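Local coordinates for Ice-binding protein (Colwellia, PDB 3WP9), which binds to the surface of ice crystals, stops their growth and inhibits the recrystallization of ice, at residues A[15-20]-A[76-81]; A[31-36]-A[52-57]; A[198-203]-A[214-219]. All blocks are in the same frame, centred on the assembly; numbering follows the deposited sequence.

Interaction 1 of 3, residues A[15-20]-A[76-81]; sequences TILSKS and LAVSDM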
loop_
_atom_site.group_PDB
_atom_site.type_symbol
_atom_site.label_atom_id
_atom_site.label_comp_id
_atom_site.label_asym_id
_atom_site.label_seq_id
_atom_site.Cartn_x
_atom_site.Cartn_y
_atom_site.Cartn_z
ATOM N N THR A 15 -4.190 -7.636 -1.751
ATOM C CA THR A 15 -4.494 -6.397 -1.029
ATOM C C THR A 15 -3.534 -6.097 0.141
ATOM O O THR A 15 -3.133 -4.907 0.353
ATOM C CB THR A 15 -5.936 -6.424 -0.562
ATOM O OG1 THR A 15 -6.785 -6.514 -1.741
ATOM C CG2 THR A 15 -6.223 -5.149 0.196
ATOM N N ILE A 16 -3.062 -7.210 0.724
ATOM C CA ILE A 16 -1.939 -7.127 1.737
ATOM C C ILE A 16 -1.003 -8.287 1.425
ATOM O O ILE A 16 -1.472 -9.428 1.401
ATOM C CB ILE A 16 -2.443 -7.199 3.209
ATOM C CG1 ILE A 16 -3.507 -6.135 3.492
ATOM C CG2 ILE A 16 -1.236 -6.925 4.136
ATOM C CD1 ILE A 16 -4.213 -6.203 4.863
ATOM N N LEU A 17 0.287 -7.991 1.289
ATOM C CA LEU A 17 1.318 -9.006 1.091
ATOM C C LEU A 17 2.445 -8.495 1.944
ATOM O O LEU A 17 2.809 -7.363 1.869
ATOM C CB LEU A 17 1.785 -9.084 -0.396
ATOM C CG LEU A 17 2.858 -10.202 -0.611
ATOM C CD1 LEU A 17 2.306 -11.590 -0.312
ATOM C CD2 LEU A 17 3.377 -10.064 -2.028
ATOM N N SER A 18 3.002 -9.363 2.778
ATOM C CA SER A 18 4.209 -9.020 3.547
ATOM C C SER A 18 5.181 -10.198 3.612
ATOM O O SER A 18 4.796 -11.364 3.270
ATOM C CB SER A 18 3.815 -8.635 4.993
ATOM O OG SER A 18 3.418 -9.798 5.692
ATOM N N LYS A 19 6.339 -9.930 4.188
ATOM C CA LYS A 19 7.344 -11.017 4.330
ATOM C C LYS A 19 7.433 -11.576 5.711
ATOM O O LYS A 19 7.923 -12.722 5.915
ATOM C CB LYS A 19 8.698 -10.495 3.941
ATOM C CG LYS A 19 8.698 -10.145 2.448
ATOM C CD LYS A 19 10.032 -9.791 1.865
ATOM C CE LYS A 19 11.044 -10.905 2.066
ATOM N NZ LYS A 19 12.291 -10.433 1.375
ATOM N N SER A 20 6.995 -10.789 6.699
ATOM C CA SER A 20 7.254 -11.193 8.052
ATOM C C SER A 20 6.041 -11.138 8.985
ATOM O O SER A 20 6.227 -11.089 10.209
ATOM C CB SER A 20 8.472 -10.470 8.616
ATOM O OG SER A 20 8.064 -9.209 9.010
ATOM N N LEU A 76 6.332 -16.240 -5.889
ATOM C CA LEU A 76 6.218 -15.396 -7.073
ATOM C C LEU A 76 5.743 -13.995 -6.672
ATOM O O LEU A 76 6.413 -13.042 -7.064
ATOM C CB LEU A 76 5.272 -15.974 -8.132
ATOM C CG LEU A 76 5.718 -17.304 -8.752
ATOM C CD1 LEU A 76 4.629 -17.770 -9.740
ATOM C CD2 LEU A 76 7.074 -17.122 -9.381
ATOM N N ALA A 77 4.618 -13.882 -5.936
ATOM C CA ALA A 77 4.127 -12.571 -5.447
ATOM C C ALA A 77 5.178 -11.765 -4.719
ATOM O O ALA A 77 5.368 -10.540 -4.997
ATOM C CB ALA A 77 2.920 -12.720 -4.524
ATOM N N VAL A 78 5.866 -12.409 -3.749
ATOM C CA VAL A 78 6.913 -11.663 -3.021
ATOM C C VAL A 78 8.039 -11.183 -3.917
ATOM O O VAL A 78 8.586 -10.057 -3.796
ATOM C CB VAL A 78 7.402 -12.448 -1.793
ATOM C CG1 VAL A 78 8.689 -11.808 -1.198
ATOM C CG2 VAL A 78 6.306 -12.527 -0.738
ATOM N N SER A 79 8.441 -12.059 -4.846
ATOM C CA SER A 79 9.425 -11.653 -5.900
ATOM C C SER A 79 8.987 -10.445 -6.707
ATOM O O SER A 79 9.736 -9.476 -6.836
ATOM C CB SER A 79 9.567 -12.815 -6.908
ATOM O OG SER A 79 10.510 -13.683 -6.348
ATOM N N ASP A 80 7.764 -10.497 -7.252
ATOM C CA ASP A 80 7.179 -9.378 -8.070
ATOM C C ASP A 80 7.016 -8.092 -7.246
ATOM O O ASP A 80 7.103 -6.968 -7.780
ATOM C CB ASP A 80 5.844 -9.790 -8.670
ATOM C CG ASP A 80 6.031 -10.776 -9.829
ATOM O OD1 ASP A 80 7.175 -10.806 -10.312
ATOM O OD2 ASP A 80 5.037 -11.482 -10.191
ATOM N N MET A 81 6.790 -8.266 -5.933
ATOM C CA MET A 81 6.688 -7.083 -5.052
ATOM C C MET A 81 8.067 -6.414 -4.997
ATOM O O MET A 81 8.170 -5.168 -5.079
ATOM C CB MET A 81 6.215 -7.464 -3.653
ATOM C CG MET A 81 6.593 -6.356 -2.629
ATOM S SD MET A 81 5.937 -6.645 -0.964
ATOM C CE MET A 81 6.793 -8.161 -0.436
#

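Interaction 2 of 3, residues A[31-36]-A[52-57]; sequences TGNVGT and TGAMYT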
loop_
_atom_site.group_PDB
_atom_site.type_symbol
_atom_site.label_atom_id
_atom_site.label_comp_id
_atom_site.label_asym_id
_atom_site.label_seq_id
_atom_site.Cartn_x
_atom_site.Cartn_y
_atom_site.Cartn_z
ATOM N N THR A 31 -11.050 -6.433 1.961
ATOM C CA THR A 31 -11.697 -6.983 0.739
ATOM C C THR A 31 -10.604 -7.186 -0.305
ATOM O O THR A 31 -10.151 -6.189 -0.891
ATOM C CB THR A 31 -12.722 -5.971 0.201
ATOM O OG1 THR A 31 -13.751 -5.732 1.186
ATOM C CG2 THR A 31 -13.386 -6.527 -1.061
ATOM N N GLY A 32 -10.181 -8.437 -0.507
ATOM C CA GLY A 32 -9.084 -8.829 -1.371
ATOM C C GLY A 32 -8.363 -10.012 -0.716
ATOM O O GLY A 32 -8.820 -10.531 0.300
ATOM N N ASN A 33 -7.269 -10.443 -1.316
ATOM C CA ASN A 33 -6.438 -11.529 -0.884
ATOM C C ASN A 33 -5.326 -10.999 0.008
ATOM O O ASN A 33 -4.813 -9.885 -0.171
ATOM C CB ASN A 33 -5.828 -12.204 -2.106
ATOM C CG ASN A 33 -6.899 -12.606 -3.098
ATOM O OD1 ASN A 33 -7.888 -13.249 -2.734
ATOM N ND2 ASN A 33 -6.743 -12.164 -4.335
ATOM N N VAL A 34 -4.959 -11.842 0.961
ATOM C CA VAL A 34 -3.779 -11.516 1.802
ATOM C C VAL A 34 -2.874 -12.719 1.822
ATOM O O VAL A 34 -3.317 -13.905 1.709
ATOM C CB VAL A 34 -4.200 -11.201 3.261
ATOM C CG1 VAL A 34 -5.294 -10.099 3.235
ATOM C CG2 VAL A 34 -4.692 -12.450 3.934
ATOM N N GLY A 35 -1.627 -12.420 2.060
ATOM C CA GLY A 35 -0.639 -13.461 2.274
ATOM C C GLY A 35 0.609 -12.955 2.914
ATOM O O GLY A 35 0.862 -11.738 2.945
ATOM N N THR A 36 1.431 -13.885 3.381
ATOM C CA THR A 36 2.743 -13.505 3.895
ATOM C C THR A 36 3.738 -14.636 3.561
ATOM O O THR A 36 3.345 -15.824 3.550
ATOM C CB THR A 36 2.645 -13.213 5.451
ATOM O OG1 THR A 36 3.796 -12.514 5.920
ATOM C CG2 THR A 36 2.430 -14.498 6.276
ATOM N N THR A 52 -12.388 -10.981 3.003
ATOM C CA THR A 52 -13.328 -11.539 1.997
ATOM C C THR A 52 -12.750 -12.341 0.841
ATOM O O THR A 52 -13.506 -13.108 0.220
ATOM C CB THR A 52 -14.205 -10.480 1.396
ATOM O OG1 THR A 52 -13.350 -9.593 0.641
ATOM C CG2 THR A 52 -15.034 -9.774 2.528
ATOM N N GLY A 53 -11.484 -12.190 0.492
ATOM C CA GLY A 53 -10.829 -13.073 -0.450
ATOM C C GLY A 53 -10.112 -14.259 0.158
ATOM O O GLY A 53 -10.587 -14.852 1.126
ATOM N N ALA A 54 -8.986 -14.622 -0.434
ATOM C CA ALA A 54 -8.229 -15.798 -0.040
ATOM C C ALA A 54 -7.121 -15.332 0.882
ATOM O O ALA A 54 -6.653 -14.178 0.770
ATOM C CB ALA A 54 -7.581 -16.455 -1.232
ATOM N N MET A 55 -6.685 -16.238 1.729
ATOM C CA MET A 55 -5.565 -16.009 2.622
ATOM C C MET A 55 -4.569 -17.100 2.322
ATOM O O MET A 55 -4.924 -18.293 2.490
ATOM C CB MET A 55 -6.067 -16.137 4.065
ATOM C CG MET A 55 -5.035 -15.790 5.101
ATOM S SD MET A 55 -5.704 -16.143 6.768
ATOM C CE MET A 55 -6.936 -14.888 6.917
ATOM N N TYR A 56 -3.351 -16.723 1.870
ATOM C CA TYR A 56 -2.360 -17.642 1.493
ATOM C C TYR A 56 -1.241 -17.707 2.466
ATOM O O TYR A 56 -0.682 -16.632 2.842
ATOM C CB TYR A 56 -1.804 -17.186 0.133
ATOM C CG TYR A 56 -2.803 -17.391 -0.978
ATOM C CD1 TYR A 56 -3.092 -18.674 -1.442
ATOM C CD2 TYR A 56 -3.501 -16.300 -1.528
ATOM C CE1 TYR A 56 -4.049 -18.869 -2.450
ATOM C CE2 TYR A 56 -4.416 -16.469 -2.557
ATOM C CZ TYR A 56 -4.706 -17.748 -2.975
ATOM O OH TYR A 56 -5.633 -17.913 -3.972
ATOM N N THR A 57 -0.810 -18.927 2.784
ATOM C CA THR A 57 0.396 -19.140 3.603
ATOM C C THR A 57 1.414 -20.071 2.980
ATOM O O THR A 57 1.070 -20.820 2.043
ATOM C CB THR A 57 0.003 -19.603 5.042
ATOM O OG1 THR A 57 -0.771 -20.802 4.954
ATOM C CG2 THR A 57 -0.971 -18.585 5.702
#

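Interaction 3 of 3, residues A[198-203]-A[214-219]; sequences NGRLLA and INAPTE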
loop_
_atom_site.group_PDB
_atom_site.type_symbol
_atom_site.label_atom_id
_atom_site.label_comp_id
_atom_site.label_asym_id
_atom_site.label_seq_id
_atom_site.Cartn_x
_atom_site.Cartn_y
_atom_site.Cartn_z
ATOM N N ASN A 198 -7.707 2.474 0.370
ATOM C CA ASN A 198 -8.066 1.910 -0.933
ATOM C C ASN A 198 -6.785 1.781 -1.717
ATOM O O ASN A 198 -6.171 2.800 -2.097
ATOM C CB ASN A 198 -8.991 2.907 -1.655
ATOM C CG ASN A 198 -10.353 2.978 -0.992
ATOM O OD1 ASN A 198 -11.024 1.971 -0.841
ATOM N ND2 ASN A 198 -10.735 4.192 -0.521
ATOM N N GLY A 199 -6.323 0.553 -1.846
ATOM C CA GLY A 199 -4.961 0.362 -2.230
ATOM C C GLY A 199 -4.459 -1.007 -1.961
ATOM O O GLY A 199 -5.225 -1.944 -1.740
ATOM N N ARG A 200 -3.139 -1.124 -2.060
ATOM C CA ARG A 200 -2.496 -2.381 -1.740
ATOM C C ARG A 200 -1.310 -2.068 -0.780
ATOM O O ARG A 200 -0.585 -1.136 -0.950
ATOM C CB ARG A 200 -1.962 -3.061 -3.044
ATOM C CG ARG A 200 -3.102 -3.371 -4.022
ATOM C CD ARG A 200 -2.535 -4.115 -5.257
ATOM N NE ARG A 200 -3.621 -4.206 -6.287
ATOM C CZ ARG A 200 -4.646 -5.066 -6.232
ATOM N NH1 ARG A 200 -4.780 -6.006 -5.270
ATOM N NH2 ARG A 200 -5.564 -5.020 -7.205
ATOM N N LEU A 201 -1.214 -2.922 0.241
ATOM C CA LEU A 201 -0.155 -2.779 1.247
ATOM C C LEU A 201 0.833 -3.891 1.058
ATOM O O LEU A 201 0.523 -5.058 1.375
ATOM C CB LEU A 201 -0.796 -2.868 2.650
ATOM C CG LEU A 201 -1.880 -1.785 2.930
ATOM C CD1 LEU A 201 -2.392 -1.983 4.372
ATOM C CD2 LEU A 201 -1.394 -0.341 2.722
ATOM N N LEU A 202 1.948 -3.520 0.420
ATOM C CA LEU A 202 2.986 -4.459 -0.038
ATOM C C LEU A 202 4.264 -4.160 0.721
ATOM O O LEU A 202 5.065 -3.320 0.352
ATOM C CB LEU A 202 3.173 -4.338 -1.597
ATOM C CG LEU A 202 1.850 -4.437 -2.384
ATOM C CD1 LEU A 202 2.069 -4.184 -3.893
ATOM C CD2 LEU A 202 1.014 -5.671 -2.119
ATOM N N ALA A 203 4.456 -4.890 1.827
ATOM C CA ALA A 203 5.607 -4.613 2.723
ATOM C C ALA A 203 6.676 -5.662 2.692
ATOM O O ALA A 203 6.367 -6.859 2.693
ATOM C CB ALA A 203 5.032 -4.577 4.136
ATOM N N ILE A 214 -9.560 -2.191 4.621
ATOM C CA ILE A 214 -8.565 -2.196 3.617
ATOM C C ILE A 214 -9.199 -2.788 2.335
ATOM O O ILE A 214 -9.566 -3.991 2.352
ATOM C CB ILE A 214 -7.330 -3.045 4.028
ATOM C CG1 ILE A 214 -6.813 -2.674 5.477
ATOM C CG2 ILE A 214 -6.235 -2.934 2.974
ATOM C CD1 ILE A 214 -6.207 -1.315 5.712
ATOM N N ASN A 215 -9.269 -1.949 1.281
ATOM C CA ASN A 215 -9.943 -2.396 0.023
ATOM C C ASN A 215 -8.984 -2.465 -1.150
ATOM O O ASN A 215 -8.239 -1.488 -1.385
ATOM C CB ASN A 215 -10.989 -1.367 -0.366
ATOM C CG ASN A 215 -12.076 -1.156 0.672
ATOM O OD1 ASN A 215 -12.600 -2.108 1.217
ATOM N ND2 ASN A 215 -12.431 0.090 0.916
ATOM N N ALA A 216 -9.024 -3.570 -1.923
ATOM C CA ALA A 216 -8.293 -3.532 -3.184
ATOM C C ALA A 216 -8.792 -2.322 -4.018
ATOM O O ALA A 216 -9.969 -1.928 -3.926
ATOM C CB ALA A 216 -8.456 -4.817 -3.956
ATOM N N PRO A 217 -7.891 -1.662 -4.779
ATOM C CA PRO A 217 -8.247 -0.457 -5.548
ATOM C C PRO A 217 -8.988 -0.870 -6.828
ATOM O O PRO A 217 -8.760 -1.930 -7.379
ATOM C CB PRO A 217 -6.891 0.176 -5.876
ATOM C CG PRO A 217 -5.953 -1.017 -5.889
ATOM C CD PRO A 217 -6.480 -2.072 -4.981
ATOM N N THR A 218 -9.912 -0.058 -7.259
ATOM C CA THR A 218 -10.715 -0.604 -8.362
ATOM C C THR A 218 -10.041 -0.330 -9.694
ATOM O O THR A 218 -9.164 0.573 -9.822
ATOM C CB THR A 218 -12.139 -0.088 -8.385
ATOM O OG1 THR A 218 -12.076 1.335 -8.377
ATOM C CG2 THR A 218 -12.939 -0.675 -7.190
ATOM N N GLU A 219 -10.454 -1.150 -10.663
ATOM C CA GLU A 219 -9.922 -1.105 -12.028
ATOM C C GLU A 219 -10.390 0.141 -12.775
ATOM O O GLU A 219 -9.638 0.718 -13.547
ATOM C CB GLU A 219 -10.298 -2.382 -12.804
ATOM C CG GLU A 219 -9.450 -3.602 -12.480
ATOM C CD GLU A 219 -7.946 -3.287 -12.438
ATOM O OE1 GLU A 219 -7.448 -2.591 -13.351
ATOM O OE2 GLU A 219 -7.253 -3.725 -11.485
HETATM O O HOH W 1 -6.452 -2.468 -9.029
#

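Interaction 1 of 3, residues A[15-20]-A[76-81]
Leu17 meets the helix segment 76-81 with its branched end, and apolar packing carries the whole contact. Its CG stands anti to the backbone N (chi1 -178°), and beyond it the methyl CD2 reaches the helix where Ala77, Val78 and Met81 come together. CD2 lies 3.7 Å from Ala77 CB and 4.0 Å from Val78 CG2, with Met81 CB a little farther off. The same methyl rests against the helix backbone, 3.6 Å from Ala77 O. That oxygen is already taken up within the helix, where it accepts the amide of Met81 at 2.8 Å. The second methyl of Leu17, CD1, has Val78 CG2 as its nearest atom of the segment, at 4.1 Å.

This is the packing of the long helix 71-89 alongside a right-handed beta-helix, the fold of this ice-binding protein: strand 14-18 belongs to its large parallel sheet and turns Leu17 outward to the helix. Leu202, on the neighbouring strand 200-203, touches both Leu17 and Met81 and continues the apolar layer.

Farther along, the aliphatic part of Lys19 packs on the helix as an apolar group. Its CD sits 3.9 Å from Val78 CG1, and CG is 4.0 Å from the methyl CE of Met81, whose chain bends at chi3 (65°). Lys19 therefore contributes methylenes to the edge of the interface.

Polar side chains stay outside this apolar seam. Ser18 is directed away from the helix, and its OG hydrogen-bonds to Thr36 OG1 and Gly21 O; Asp80 OD2 accepts the backbone N of Glu10.

Interaction 2 of 3, residues A[31-36]-A[52-57]
Asn33 and Ala54 join the two segments by a side-chain hydrogen bond that prolongs the backbone pairing. OD1 of Asn33 takes the amide of Ala54 at 2.9 Å, in the carbonyl plane on a lone pair and nearly straight (171° at the hydrogen). The other end of the amide, ND2, donates to Thr13 O, so the group is held at both ends, which fixes its rotation. An alanine here would probably leave the Ala54 amide and Thr13 O without these mates.

Between the backbones, Val34 N binds Ala54 O at 2.9 Å and Tyr56 N binds Val34 O at 2.8 Å; Gly53 N to Gly32 O is weak. CA-H...O contacts accompany them, among them Met55 CA to Val34 O.

Apolar packing comes from Val34 and Met55, side by side and pointing the same way. The methyl CG2 of Val34 lies 3.6 Å from Met55 CG, and Ile16 and Leu44 extend this layer. Tyr56, bridged with Gly35, has its side chain against Leu73 and Leu74 of helix 71-89.

At the start of the segments, Thr52 OG1 lies 3.5 Å from Thr31 CG2 and makes a weak hydrogen bond with Val30 O.

Strands 33-36 and 55-57 run parallel, 17° apart, with Val34 bridged to Met55 and Gly35 to Tyr56: the stacking of successive coils in a right-handed beta-helix.

Interaction 3 of 3, residues A[198-203]-A[214-219]
Asn198 and Asn215 form a parallel bridge, their CA atoms 4.8 Å apart, just where the two segments part. The amide of Gly199 binds Asn215 O at 2.8 Å, almost straight. From there the paths diverge: segment 198-203 turns a corner at Gly199 and enters strand 200-203, whereas 214-219 leaves its strand through Ala216 and Pro217, and the directions of the touching parts differ by 107°.

The bridged asparagines lie side by side with their amide planes 22° apart. ND2 of Asn215 donates to Asn198 OD1 at 2.9 Å; the acceptor lies in the donor's own amide plane, while the donor is tilted 25° from the plane of the Asn198 carbonyl. Asn198 ND2 is held in turn by Glu180 OE2.

Around the corner, Arg200 crosses Pro217 at about a right angle. Pro217 CD sits over one face of the guanidinium, offset toward its rim and 3.7 Å from Arg200 CZ. The Arg200 side chain is extended from CG to NE, and CG also touches CD of the proline ring. Arg200 NH1 donates to Phe14 O. On the inner side, Leu201 CD1 meets Ile214 CD1 at 4.1 Å.

One water accepts from Arg200 NH2 and donates to both Pro217 O and Glu219 OE2. Arg200 NH2 and Glu219 OE2 remain 4.8 Å apart, and Glu219 OE1 forms a salt bridge with Lys161 NZ. The opposite charges of Arg200 and Glu219 thus meet through water, an arrangement that, with Lys161, is likely to favour the carboxylate of Glu219 and to tie the departing C-terminal chain to the beta-helix.

In the fold
The three contacts lie about 11 to 13 Å apart, centre to centre, around strand 14-18. In the large parallel sheet this strand has 33-36 of interaction 2 as one neighbour and 200-203 of interaction 3 as the other, so residues from the two ends of the sequence are sewn together across it. Interaction 1 adds helix 71-89. Interaction 2 is nested along the chain in the loop that interaction 1 closes, and interaction 3 follows both. Thr31 also hydrogen-bonds through its backbone to Ile214 and Ala216, joining interactions 2 and 3 directly. The N-terminal strand is thus inserted between late and early coils, making one continuous beta-helix that carries the ice-binding surface.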